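Local coordinates for MutT related protein (Methanosarcina mazei, PDB 3GRN), which probably hydrolyses nucleoside diphosphate-linked compounds as a Nudix hydrolase of the MutT type, though its natural substrate is not established, at residues L25-S28 / R32-A35; G36-P41 / H105-W110; Q75-L80 / K84-V89. All coordinates share one frame; numbering follows the deposited sequence. Where two conformers were deposited one is given.

Contact 1 of 3, residues L25-S28 / R32-A35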
loop_
_atom_site.group_PDB
_atom_site.type_symbol
_atom_site.label_atom_id
_atom_site.label_comp_id
_atom_site.label_asym_id
_atom_site.label_seq_id
_atom_site.Cartn_x
_atom_site.Cartn_y
_atom_site.Cartn_z
ATOM N N LEU A 25 12.826 -7.912 -1.861
ATOM C CA LEU A 25 12.590 -6.683 -1.112
ATOM C C LEU A 25 12.406 -7.045 0.348
ATOM O O LEU A 25 11.751 -8.035 0.651
ATOM C CB LEU A 25 11.288 -6.050 -1.594
ATOM C CG LEU A 25 11.100 -5.839 -3.093
ATOM C CD1 LEU A 25 9.691 -5.241 -3.328
ATOM C CD2 LEU A 25 12.157 -4.917 -3.603
ATOM N N ARG A 26 12.955 -6.238 1.253
ATOM C CA ARG A 26 12.741 -6.482 2.682
ATOM C C ARG A 26 11.638 -5.602 3.220
ATOM O O ARG A 26 11.704 -4.396 3.064
ATOM C CB ARG A 26 14.028 -6.280 3.477
ATOM C CG ARG A 26 13.853 -6.692 4.931
ATOM C CD ARG A 26 15.155 -6.948 5.629
ATOM N NE ARG A 26 15.706 -5.744 6.225
ATOM C CZ ARG A 26 15.358 -5.238 7.412
ATOM N NH1 ARG A 26 15.946 -4.132 7.841
ATOM N NH2 ARG A 26 14.417 -5.803 8.170
ATOM N N ARG A 27 10.660 -6.200 3.893
ATOM C CA ARG A 27 9.448 -5.532 4.338
ATOM C C ARG A 27 9.724 -4.587 5.513
ATOM O O ARG A 27 10.602 -4.863 6.319
ATOM C CB ARG A 27 8.404 -6.560 4.756
ATOM C CG ARG A 27 7.934 -7.473 3.629
ATOM C CD ARG A 27 6.998 -8.595 4.126
ATOM N NE ARG A 27 5.729 -8.100 4.670
ATOM C CZ ARG A 27 4.670 -7.746 3.940
ATOM N NH1 ARG A 27 4.708 -7.822 2.616
ATOM N NH2 ARG A 27 3.568 -7.298 4.534
ATOM N N SER A 28 8.962 -3.490 5.588
ATOM C CA SER A 28 9.126 -2.530 6.686
ATOM C C SER A 28 8.643 -3.116 8.014
ATOM O O SER A 28 7.831 -4.064 8.033
ATOM C CB SER A 28 8.396 -1.231 6.402
ATOM O OG SER A 28 6.998 -1.399 6.511
ATOM N N ARG A 32 1.756 -5.038 9.134
ATOM C CA ARG A 32 0.874 -5.895 9.929
ATOM C C ARG A 32 1.267 -7.382 9.845
ATOM O O ARG A 32 1.222 -8.096 10.846
ATOM C CB ARG A 32 -0.579 -5.674 9.477
ATOM C CG ARG A 32 -1.588 -6.635 10.061
ATOM C CD ARG A 32 -2.975 -6.365 9.501
ATOM N NE ARG A 32 -4.036 -6.880 10.369
ATOM C CZ ARG A 32 -4.521 -6.241 11.435
ATOM N NH1 ARG A 32 -4.041 -5.051 11.790
ATOM N NH2 ARG A 32 -5.489 -6.798 12.154
ATOM N N THR A 33 1.662 -7.826 8.648
ATOM C CA THR A 33 2.052 -9.214 8.382
ATOM C C THR A 33 3.533 -9.264 7.998
ATOM O O THR A 33 4.017 -8.374 7.281
ATOM C CB THR A 33 1.206 -9.814 7.219
ATOM O OG1 THR A 33 1.522 -9.149 5.989
ATOM C CG2 THR A 33 -0.295 -9.649 7.482
ATOM N N ASN A 34 4.252 -10.284 8.470
ATOM C CA ASN A 34 5.664 -10.527 8.069
ATOM C C ASN A 34 6.581 -9.308 8.128
ATOM O O ASN A 34 7.415 -9.104 7.236
ATOM C CB ASN A 34 5.739 -11.116 6.646
ATOM C CG ASN A 34 5.647 -12.624 6.614
ATOM O OD1 ASN A 34 6.238 -13.328 7.440
ATOM N ND2 ASN A 34 4.926 -13.135 5.625
ATOM N N ALA A 35 6.431 -8.508 9.181
ATOM C CA ALA A 35 7.209 -7.282 9.346
ATOM C C ALA A 35 8.712 -7.589 9.372
ATOM O O ALA A 35 9.143 -8.522 10.024
ATOM C CB ALA A 35 6.775 -6.579 10.616
#

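Contact 2 of 3, residues G36-P41 / H105-W110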
loop_
_atom_site.group_PDB
_atom_site.type_symbol
_atom_site.label_atom_id
_atom_site.label_comp_id
_atom_site.label_asym_id
_atom_site.label_seq_id
_atom_site.Cartn_x
_atom_site.Cartn_y
_atom_site.Cartn_z
ATOM N N GLY A 36 9.492 -6.851 8.594
ATOM C CA GLY A 36 10.943 -7.051 8.588
ATOM C C GLY A 36 11.537 -8.158 7.749
ATOM O O GLY A 36 12.759 -8.237 7.650
ATOM N N LYS A 37 10.700 -9.013 7.146
ATOM C CA LYS A 37 11.207 -10.177 6.395
ATOM C C LYS A 37 11.403 -9.895 4.889
ATOM O O LYS A 37 10.759 -9.000 4.343
ATOM C CB LYS A 37 10.286 -11.387 6.598
ATOM C CG LYS A 37 10.207 -11.882 8.050
ATOM C CD LYS A 37 9.729 -13.332 8.135
ATOM C CE LYS A 37 9.839 -13.899 9.563
ATOM N NZ LYS A 37 8.954 -13.213 10.573
ATOM N N TRP A 38 12.282 -10.658 4.240
ATOM C CA TRP A 38 12.439 -10.624 2.766
ATOM C C TRP A 38 11.190 -11.179 2.026
ATOM O O TRP A 38 10.514 -12.061 2.540
ATOM C CB TRP A 38 13.717 -11.351 2.336
ATOM C CG TRP A 38 14.931 -10.624 2.784
ATOM C CD1 TRP A 38 15.614 -10.807 3.962
ATOM C CD2 TRP A 38 15.587 -9.552 2.103
ATOM N NE1 TRP A 38 16.667 -9.924 4.040
ATOM C CE2 TRP A 38 16.674 -9.142 2.914
ATOM C CE3 TRP A 38 15.369 -8.896 0.880
ATOM C CZ2 TRP A 38 17.541 -8.112 2.537
ATOM C CZ3 TRP A 38 16.234 -7.875 0.510
ATOM C CH2 TRP A 38 17.304 -7.494 1.338
ATOM N N ASP A 39 10.891 -10.626 0.840
ATOM C CA ASP A 39 9.666 -10.894 0.094
ATOM C C ASP A 39 9.938 -10.716 -1.414
ATOM O O ASP A 39 10.960 -10.143 -1.799
ATOM C CB ASP A 39 8.581 -9.908 0.567
ATOM C CG ASP A 39 7.165 -10.455 0.429
ATOM O OD1 ASP A 39 6.959 -11.434 -0.304
ATOM O OD2 ASP A 39 6.235 -9.898 1.055
ATOM N N LEU A 40 9.020 -11.167 -2.258
ATOM C CA LEU A 40 9.070 -10.841 -3.675
ATOM C C LEU A 40 8.204 -9.610 -3.857
ATOM O O LEU A 40 7.280 -9.376 -3.038
ATOM C CB LEU A 40 8.507 -11.980 -4.531
ATOM C CG LEU A 40 9.289 -13.287 -4.672
ATOM C CD1 LEU A 40 8.499 -14.264 -5.516
ATOM C CD2 LEU A 40 10.629 -13.020 -5.354
ATOM N N PRO A 41 8.433 -8.851 -4.951
ATOM C CA PRO A 41 7.487 -7.783 -5.302
ATOM C C PRO A 41 6.112 -8.374 -5.567
ATOM O O PRO A 41 6.021 -9.422 -6.182
ATOM C CB PRO A 41 8.053 -7.226 -6.612
ATOM C CG PRO A 41 9.465 -7.600 -6.600
ATOM C CD PRO A 41 9.562 -8.903 -5.899
ATOM N N HIS A 105 8.691 -1.163 2.044
ATOM C CA HIS A 105 9.948 -1.897 2.074
ATOM C C HIS A 105 11.138 -1.027 2.433
ATOM O O HIS A 105 11.161 0.157 2.087
ATOM C CB HIS A 105 10.229 -2.607 0.746
ATOM C CG HIS A 105 9.193 -3.615 0.361
ATOM N ND1 HIS A 105 8.163 -3.325 -0.508
ATOM C CD2 HIS A 105 9.027 -4.909 0.726
ATOM C CE1 HIS A 105 7.406 -4.396 -0.665
ATOM N NE2 HIS A 105 7.911 -5.372 0.067
ATOM N N ILE A 106 12.121 -1.605 3.120
ATOM C CA ILE A 106 13.278 -0.820 3.597
ATOM C C ILE A 106 14.563 -0.990 2.800
ATOM O O ILE A 106 15.422 -0.106 2.786
ATOM C CB ILE A 106 13.558 -1.027 5.106
ATOM C CG1 ILE A 106 13.591 -2.518 5.466
ATOM C CG2 ILE A 106 12.541 -0.242 5.940
ATOM C CD1 ILE A 106 13.027 -2.787 6.867
ATOM N N GLU A 107 14.691 -2.129 2.129
ATOM C CA GLU A 107 15.813 -2.381 1.241
ATOM C C GLU A 107 15.478 -3.394 0.159
ATOM O O GLU A 107 14.450 -4.059 0.216
ATOM C CB GLU A 107 17.079 -2.807 1.991
ATOM C CG GLU A 107 16.900 -3.930 2.977
ATOM C CD GLU A 107 18.016 -3.970 4.015
ATOM O OE1 GLU A 107 19.119 -3.445 3.743
ATOM O OE2 GLU A 107 17.781 -4.521 5.108
ATOM N N TYR A 108 16.368 -3.486 -0.815
ATOM C CA TYR A 108 16.227 -4.473 -1.874
ATOM C C TYR A 108 17.567 -5.098 -2.158
ATOM O O TYR A 108 18.602 -4.565 -1.773
ATOM C CB TYR A 108 15.640 -3.859 -3.152
ATOM C CG TYR A 108 16.575 -2.905 -3.860
ATOM C CD1 TYR A 108 17.491 -3.371 -4.813
ATOM C CD2 TYR A 108 16.570 -1.543 -3.551
ATOM C CE1 TYR A 108 18.368 -2.502 -5.463
ATOM C CE2 TYR A 108 17.435 -0.662 -4.193
ATOM C CZ TYR A 108 18.343 -1.152 -5.144
ATOM O OH TYR A 108 19.215 -0.304 -5.798
ATOM N N SER A 109 17.523 -6.204 -2.893
ATOM C CA SER A 109 18.703 -6.935 -3.272
ATOM C C SER A 109 18.399 -7.790 -4.478
ATOM O O SER A 109 17.295 -8.337 -4.599
ATOM C CB SER A 109 19.191 -7.805 -2.114
ATOM O OG SER A 109 20.425 -8.414 -2.444
ATOM N N TRP A 110 19.378 -7.865 -5.378
ATOM C CA TRP A 110 19.338 -8.741 -6.542
ATOM C C TRP A 110 20.102 -10.006 -6.158
ATOM O O TRP A 110 21.328 -9.982 -6.010
ATOM C CB TRP A 110 19.969 -8.062 -7.762
ATOM C CG TRP A 110 19.256 -6.833 -8.252
ATOM C CD1 TRP A 110 19.555 -5.527 -7.945
ATOM C CD2 TRP A 110 18.127 -6.789 -9.134
ATOM N NE1 TRP A 110 18.672 -4.677 -8.584
ATOM C CE2 TRP A 110 17.793 -5.425 -9.326
ATOM C CE3 TRP A 110 17.358 -7.770 -9.780
ATOM C CZ2 TRP A 110 16.729 -5.019 -10.140
ATOM C CZ3 TRP A 110 16.302 -7.364 -10.588
ATOM C CH2 TRP A 110 15.996 -5.997 -10.762
HETATM O O HOH W 1 6.051 -7.500 -1.552
#

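Contact 3 of 3, residues Q75-L80 / K84-V89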
loop_
_atom_site.group_PDB
_atom_site.type_symbol
_atom_site.label_atom_id
_atom_site.label_comp_id
_atom_site.label_asym_id
_atom_site.label_seq_id
_atom_site.Cartn_x
_atom_site.Cartn_y
_atom_site.Cartn_z
ATOM N N GLN A 75 2.898 -21.180 -8.261
ATOM C CA GLN A 75 1.938 -20.939 -7.189
ATOM C C GLN A 75 2.661 -21.033 -5.859
ATOM O O GLN A 75 3.494 -21.925 -5.700
ATOM C CB GLN A 75 0.862 -22.045 -7.288
ATOM C CG GLN A 75 -0.084 -22.237 -6.118
ATOM C CD GLN A 75 0.453 -23.160 -5.032
ATOM O OE1 GLN A 75 0.215 -22.921 -3.850
ATOM N NE2 GLN A 75 1.176 -24.220 -5.424
ATOM N N VAL A 76 2.319 -20.173 -4.895
ATOM C CA VAL A 76 2.734 -20.398 -3.525
ATOM C C VAL A 76 1.505 -20.168 -2.639
ATOM O O VAL A 76 0.730 -19.242 -2.882
ATOM C CB VAL A 76 3.967 -19.536 -3.111
ATOM C CG1 VAL A 76 3.645 -18.075 -3.097
ATOM C CG2 VAL A 76 4.466 -19.940 -1.757
ATOM N N ASN A 77 1.305 -21.048 -1.663
ATOM C CA ASN A 77 0.208 -20.931 -0.698
ATOM C C ASN A 77 0.795 -20.888 0.710
ATOM O O ASN A 77 1.723 -21.649 1.011
ATOM C CB ASN A 77 -0.747 -22.132 -0.782
ATOM C CG ASN A 77 -1.381 -22.310 -2.151
ATOM O OD1 ASN A 77 -1.730 -21.346 -2.829
ATOM N ND2 ASN A 77 -1.551 -23.566 -2.553
ATOM N N PHE A 78 0.263 -20.035 1.576
ATOM C CA PHE A 78 0.748 -20.005 2.965
ATOM C C PHE A 78 -0.311 -19.431 3.890
ATOM O O PHE A 78 -1.146 -18.601 3.478
ATOM C CB PHE A 78 2.070 -19.227 3.107
ATOM C CG PHE A 78 2.036 -17.824 2.571
ATOM C CD1 PHE A 78 1.777 -16.745 3.400
ATOM C CD2 PHE A 78 2.320 -17.573 1.204
ATOM C CE1 PHE A 78 1.758 -15.439 2.903
ATOM C CE2 PHE A 78 2.305 -16.289 0.703
ATOM C CZ PHE A 78 2.023 -15.207 1.555
ATOM N N GLU A 79 -0.245 -19.879 5.141
ATOM C CA GLU A 79 -1.178 -19.427 6.154
ATOM C C GLU A 79 -0.587 -18.298 7.009
ATOM O O GLU A 79 0.563 -18.358 7.455
ATOM C CB GLU A 79 -1.607 -20.609 7.021
ATOM C CG GLU A 79 -2.640 -20.267 8.079
ATOM C CD GLU A 79 -3.169 -21.483 8.830
ATOM O OE1 GLU A 79 -2.533 -22.561 8.785
ATOM O OE2 GLU A 79 -4.234 -21.361 9.462
ATOM N N LEU A 80 -1.382 -17.268 7.239
ATOM C CA LEU A 80 -1.011 -16.234 8.200
ATOM C C LEU A 80 -1.999 -16.305 9.350
ATOM O O LEU A 80 -2.981 -17.046 9.282
ATOM C CB LEU A 80 -1.059 -14.862 7.553
ATOM C CG LEU A 80 -0.121 -14.629 6.356
ATOM C CD1 LEU A 80 -0.392 -13.261 5.722
ATOM C CD2 LEU A 80 1.341 -14.734 6.781
ATOM N N LYS A 84 -5.527 -17.062 4.959
ATOM C CA LYS A 84 -4.700 -17.943 4.130
ATOM C C LYS A 84 -4.479 -17.278 2.783
ATOM O O LYS A 84 -5.419 -16.761 2.184
ATOM C CB LYS A 84 -5.379 -19.299 3.926
ATOM C CG LYS A 84 -5.572 -20.089 5.276
ATOM C CD LYS A 84 -6.092 -21.508 5.073
ATOM C CE LYS A 84 -4.946 -22.499 4.833
ATOM N NZ LYS A 84 -5.398 -23.883 4.466
ATOM N N VAL A 85 -3.248 -17.326 2.300
ATOM C CA VAL A 85 -2.899 -16.672 1.068
ATOM C C VAL A 85 -2.726 -17.713 -0.061
ATOM O O VAL A 85 -2.068 -18.738 0.106
ATOM C CB VAL A 85 -1.639 -15.815 1.250
ATOM C CG1 VAL A 85 -1.203 -15.202 -0.077
ATOM C CG2 VAL A 85 -1.899 -14.711 2.330
ATOM N N ILE A 86 -3.381 -17.462 -1.178
ATOM C CA ILE A 86 -3.138 -18.236 -2.393
ATOM C C ILE A 86 -2.483 -17.231 -3.327
ATOM O O ILE A 86 -3.108 -16.219 -3.702
ATOM C CB ILE A 86 -4.441 -18.690 -3.077
ATOM C CG1 ILE A 86 -5.234 -19.673 -2.201
ATOM C CG2 ILE A 86 -4.112 -19.338 -4.436
ATOM C CD1 ILE A 86 -6.724 -19.732 -2.573
ATOM N N ALA A 87 -1.235 -17.493 -3.687
ATOM C CA ALA A 87 -0.483 -16.504 -4.463
ATOM C C ALA A 87 -0.020 -17.073 -5.802
ATOM O O ALA A 87 0.462 -18.209 -5.878
ATOM C CB ALA A 87 0.680 -15.996 -3.690
ATOM N N ILE A 88 -0.202 -16.278 -6.846
ATOM C CA ILE A 88 0.211 -16.680 -8.186
ATOM C C ILE A 88 1.460 -15.873 -8.543
ATOM O O ILE A 88 1.501 -14.637 -8.361
ATOM C CB ILE A 88 -0.932 -16.525 -9.238
ATOM C CG1 ILE A 88 -2.145 -17.401 -8.865
ATOM C CG2 ILE A 88 -0.457 -16.957 -10.617
ATOM C CD1 ILE A 88 -3.153 -16.741 -7.956
ATOM N N VAL A 89 2.480 -16.581 -9.031
ATOM C CA VAL A 89 3.778 -15.968 -9.308
ATOM C C VAL A 89 3.905 -15.816 -10.824
ATOM O O VAL A 89 3.693 -16.779 -11.568
ATOM C CB VAL A 89 4.961 -16.789 -8.750
ATOM C CG1 VAL A 89 6.236 -16.061 -9.051
ATOM C CG2 VAL A 89 4.831 -16.999 -7.223
#

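Contact 1 of 3, residues L25-S28 / R32-A35
Arg27, the last residue of its strand, reaches across the loop, grips the backbone carbonyl of Thr33 and more weakly meets that of Asn34. Its side chain bends at chi3 (65°), which turns the guanidinium so that two nitrogens meet one oxygen: NE lies 3.1 Å and NH2 3.0 Å from Thr33 O. NE is tilted from the carbonyl plane and NH2 stands above it, both on the same face, and neither bond is straight. The weak bond runs from NE to Asn34 O, which lies in the guanidinium plane at its edge, while Asn34 CB packs 3.6 Å from Arg27 NE. Arginine suits the place because NH1 remains for a salt bridge with Asp39 in the modelled conformer of that residue. An uncharged methionine here would probably leave Thr33 O without its two donors. Asn34 has left-handed helical backbone angles, which asparagine tolerates well, and so helps the loop to turn. At Ser28 the contact passes to the main chain, where Ala35 CA approaches Ser28 O at 3.5 Å in a CA-H...O contact. Backbone bonds of Arg27 with Lys37 and of Ser28 with Gly36 then close the loop, giving a beta hairpin of the Nudix fold whose antiparallel strands are joined by a loop.

Contact 2 of 3, residues G36-P41 / H105-W110
The indole of Trp38 meets strand 107-110 with the far end of its six-membered ring. At the ring edge, near its plane, sits the backbone carbon Tyr108 C, 4.1 Å from Trp38 CZ3. Glu107 CG and Ser109 CB come in obliquely beside it, each 3.9 Å from Trp38 CH2, so the end of the ring is held between two side chains and the strand backbone that links them. Ser109 CB also lies 4.0 Å from Trp38 CZ3, and thus covers two neighbouring carbons of the ring. Trp38 CG stands anti to its carbonyl carbon (chi1 -68°), which lets the long indole reach the strand although its CB does not point there. A wide, flat residue is suited to this span, since even the nearest CA atoms, Trp38 and Tyr108, are 8.6 Å apart. Ser109, which points toward the Trp38 segment, offers a small CB that the ring can approach closely.

The side chains of Glu107 and Trp38 cross at about a right angle, while the carboxylate and indole planes are 20° apart. Glu107 touches the ring through its methylene carbon, and its OE2 is engaged in a salt bridge with Arg26, which also packs on Trp38.

Deeper in, a water lies 2.7 Å from Leu40 O and 3.3 Å from His105 NE2, bridging the segments through a buried histidine.

Strand 22-27 lies between strands 38-44 and 105-111 in the sheet, so this is a second-neighbour contact reaching across the intervening strand 22-27. It belongs to the mixed sheet of the Nudix fold, whose strand 38-44 leads on toward helix 51-63.

Contact 3 of 3, residues Q75-L80 / K84-V89
Phe78 and Val85 lie side by side and point the same way, the ring leaning over the valine. Phe78 CG stands between its own backbone N and carbonyl carbon (chi1 55°), a torsion that swings the ring across to the neighbouring strand. Val85 CB sits under one face, 3.8 Å from the ring centroid and 16° off the normal, a CH-pi contact. The two valine methyls spread beneath the rim: CG1 is 3.6 Å from Phe78 CZ, and CG2 turns toward CE1. Beta-branched valine suits the place, offering CB and both methyls to the flat ring. Leu80 closes this corner, its CD1 4.0 Å from Val85 CG2 while its CD2 lies at the ring edge in plane. Beyond the segments, Phe78 stacks with Tyr125.

These strands form an antiparallel beta hairpin, with strand 72-79 outermost in the sheet of this chain. Paired backbone bonds join Val76 with Ala87 and Phe78 with Val85; Val85 N to Phe78 O, at 2.7 Å, is nearly straight.

On the same face as Phe78, Val76 CG1 rests 3.7 Å from Ala87 CB. The small alanine suits a spot where its CB is also close to Val76 O, and Val76 continues onto Tyr125 and Phe126 of helix 124-137. On the other face Glu79 and Lys84 cross, meeting through their CG methylenes at 4.1 Å. Their charged ends do not meet (Glu79 OE1 to Lys84 NZ 5.3 Å): Glu79 forms a salt bridge with Lys5, and Lys84 bonds to Tyr7 OH.

Overall arrangement
All three contacts reach the same mixed sheet. Contacts 1 and 2 adjoin, their centres about 8 Å apart, and are tied by a probable backbone hydrogen bond between Leu25 O and Asp39 N (2.7 Å). Contact 3 lies at the other edge of the sheet, its centre about 17 Å from that of contact 2, with nearest atoms about 5 Å apart. It does touch contact 1, where Thr33 CG2 packs 4.0 Å from Leu80 CD1. Leu25 packs on Glu62 and Thr63 of helix 51-63, which carries the R-E-x-x-E-E part of the Nudix box, in relatives the metal-binding motif. A glycerol, probably from crystallisation, lies about 5 Å from the Arg27 side chain.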